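Local coordinates for protein beta-N-acetylhexosaminidase (Bacteroides fragilis, PDB 4PYS) that probably hydrolyses terminal beta-linked N-acetylhexosamine residues from glycoconjugates, as a glycoside hydrolase of family 20, at residues 152-157 / 487-492. Numbering follows the deposited sequence.
Sequences YIDMAS and QGYSFG
Tyr489 sets CG anti to its carbonyl carbon (chi1 -55°), which places the phenol against helix 146-158, while Met155 on that helix, present as selenomethionine, holds CG anti to the backbone N (chi1 174°). The result is a Met-aromatic contact on the outside of the family 20 catalytic barrel, where helix 146-158 follows strand 132-138 and leads into the parallel strand 163-170, a beta-alpha-beta crossover. The selenium of Met155 lies 5.5 Å from the centroid of the Tyr489 ring and well off its normal, an oblique approach. Closer packing comes from the root of the side chain, with Met155 CB 3.7 Å from Tyr489 CE1. Met155 SE also meets the edge of the Tyr152 ring, in its plane.

Although Met155 N stands 3.2 Å from Tyr489 OH, the angle is too poor for a hydrogen bond. Asp154 crosses the phenol at about a right angle, its CB 3.8 Å from Tyr489 OH, and its carboxylate turns to salt bridges with Arg216 and Lys49, two charges that would probably favour the ionised acid. The loop reaches this place directly from helix 470-486, whose end is closed by a Schellman motif at Gly488, with positive phi. Phe451 meets the Tyr489 ring and also touches Met155. Lys151, just before segment 152-157, bonds the loop twice: its backbone O accepts the hydrogen bond from Tyr489 OH, and its NZ is hydrogen-bonded to Gly488 O.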
loop_
_atom_site.group_PDB
_atom_site.type_symbol
_atom_site.label_atom_id
_atom_site.label_comp_id
_atom_site.label_asym_id
_atom_site.label_seq_id
_atom_site.Cartn_x
_atom_site.Cartn_y
_atom_site.Cartn_z
ATOM N N TYR A 152 5.661 4.524 -7.350
ATOM C CA TYR A 152 5.520 3.627 -6.201
ATOM C C TYR A 152 4.373 2.641 -6.344
ATOM O O TYR A 152 4.412 1.542 -5.774
ATOM C CB TYR A 152 5.491 4.432 -4.889
ATOM C CG TYR A 152 6.836 5.074 -4.716
ATOM C CD1 TYR A 152 7.959 4.296 -4.453
ATOM C CD2 TYR A 152 7.008 6.437 -4.890
ATOM C CE1 TYR A 152 9.217 4.867 -4.341
ATOM C CE2 TYR A 152 8.261 7.017 -4.766
ATOM C CZ TYR A 152 9.353 6.232 -4.496
ATOM O OH TYR A 152 10.593 6.822 -4.397
ATOM N N ILE A 153 3.366 3.003 -7.133
ATOM C CA ILE A 153 2.347 2.028 -7.516
ATOM C C ILE A 153 2.996 0.953 -8.396
ATOM O O ILE A 153 2.769 -0.251 -8.219
ATOM C CB ILE A 153 1.217 2.722 -8.278
ATOM C CG1 ILE A 153 0.385 3.556 -7.298
ATOM C CG2 ILE A 153 0.351 1.689 -9.038
ATOM C CD1 ILE A 153 -0.673 4.452 -7.958
ATOM N N ASP A 154 3.825 1.395 -9.336
ATOM C CA ASP A 154 4.548 0.461 -10.195
ATOM C C ASP A 154 5.458 -0.435 -9.355
ATOM O O ASP A 154 5.568 -1.643 -9.610
ATOM C CB ASP A 154 5.362 1.249 -11.227
ATOM C CG ASP A 154 5.754 0.421 -12.433
ATOM O OD1 ASP A 154 4.901 -0.336 -12.958
ATOM O OD2 ASP A 154 6.924 0.532 -12.862
HETATM N N MSE A 155 6.101 0.143 -8.342
HETATM C CA MSE A 155 6.944 -0.650 -7.437
HETATM C C MSE A 155 6.124 -1.718 -6.725
HETATM O O MSE A 155 6.537 -2.882 -6.618
HETATM C CB MSE A 155 7.614 0.247 -6.394
HETATM C CG MSE A 155 8.380 -0.562 -5.358
HETATM SE SE MSE A 155 8.693 0.459 -3.731
HETATM C CE MSE A 155 6.871 0.427 -3.061
ATOM N N ALA A 156 4.957 -1.332 -6.240
ATOM C CA ALA A 156 4.121 -2.261 -5.484
ATOM C C ALA A 156 3.781 -3.456 -6.362
ATOM O O ALA A 156 3.886 -4.600 -5.934
ATOM C CB ALA A 156 2.850 -1.548 -5.010
ATOM N N SER A 157 3.408 -3.187 -7.605
ATOM C CA SER A 157 3.071 -4.261 -8.550
ATOM C C SER A 157 4.285 -5.128 -8.844
ATOM O O SER A 157 4.186 -6.359 -8.903
ATOM C CB SER A 157 2.558 -3.661 -9.859
ATOM O OG SER A 157 2.086 -4.689 -10.725
ATOM N N GLN A 487 15.293 -0.205 -13.116
ATOM C CA GLN A 487 13.860 0.090 -13.172
ATOM C C GLN A 487 13.560 1.428 -12.508
ATOM O O GLN A 487 12.407 1.868 -12.498
ATOM C CB GLN A 487 13.021 -1.009 -12.517
ATOM C CG GLN A 487 13.423 -2.425 -12.913
ATOM C CD GLN A 487 13.557 -2.598 -14.409
ATOM O OE1 GLN A 487 12.627 -2.302 -15.173
ATOM N NE2 GLN A 487 14.726 -3.068 -14.846
ATOM N N GLY A 488 14.593 2.066 -11.952
ATOM C CA GLY A 488 14.468 3.405 -11.395
ATOM C C GLY A 488 14.515 3.491 -9.876
ATOM O O GLY A 488 14.273 4.563 -9.313
ATOM N N TYR A 489 14.841 2.388 -9.210
ATOM C CA TYR A 489 14.823 2.364 -7.747
ATOM C C TYR A 489 16.227 2.334 -7.148
ATOM O O TYR A 489 16.888 1.295 -7.161
ATOM C CB TYR A 489 14.000 1.182 -7.254
ATOM C CG TYR A 489 12.614 1.221 -7.849
ATOM C CD1 TYR A 489 11.644 2.075 -7.330
ATOM C CD2 TYR A 489 12.291 0.455 -8.959
ATOM C CE1 TYR A 489 10.373 2.141 -7.891
ATOM C CE2 TYR A 489 11.022 0.513 -9.525
ATOM C CZ TYR A 489 10.072 1.359 -8.981
ATOM O OH TYR A 489 8.810 1.431 -9.549
ATOM N N SER A 490 16.655 3.472 -6.607
ATOM C CA SER A 490 17.959 3.583 -5.945
ATOM C C SER A 490 17.931 2.857 -4.605
ATOM O O SER A 490 16.918 2.875 -3.918
ATOM C CB SER A 490 18.318 5.054 -5.713
ATOM O OG SER A 490 18.324 5.786 -6.923
ATOM N N PHE A 491 19.039 2.221 -4.234
ATOM C CA PHE A 491 19.131 1.533 -2.950
ATOM C C PHE A 491 19.794 2.379 -1.871
ATOM O O PHE A 491 20.794 3.040 -2.132
ATOM C CB PHE A 491 19.929 0.245 -3.110
ATOM C CG PHE A 491 19.110 -0.913 -3.621
ATOM C CD1 PHE A 491 18.233 -0.743 -4.687
ATOM C CD2 PHE A 491 19.237 -2.164 -3.053
ATOM C CE1 PHE A 491 17.479 -1.806 -5.158
ATOM C CE2 PHE A 491 18.487 -3.236 -3.526
ATOM C CZ PHE A 491 17.616 -3.052 -4.572
ATOM N N GLY A 492 19.256 2.337 -0.655
ATOM C CA GLY A 492 19.980 2.867 0.495
ATOM C C GLY A 492 20.806 1.749 1.125
ATOM O O GLY A 492 20.904 0.667 0.539
#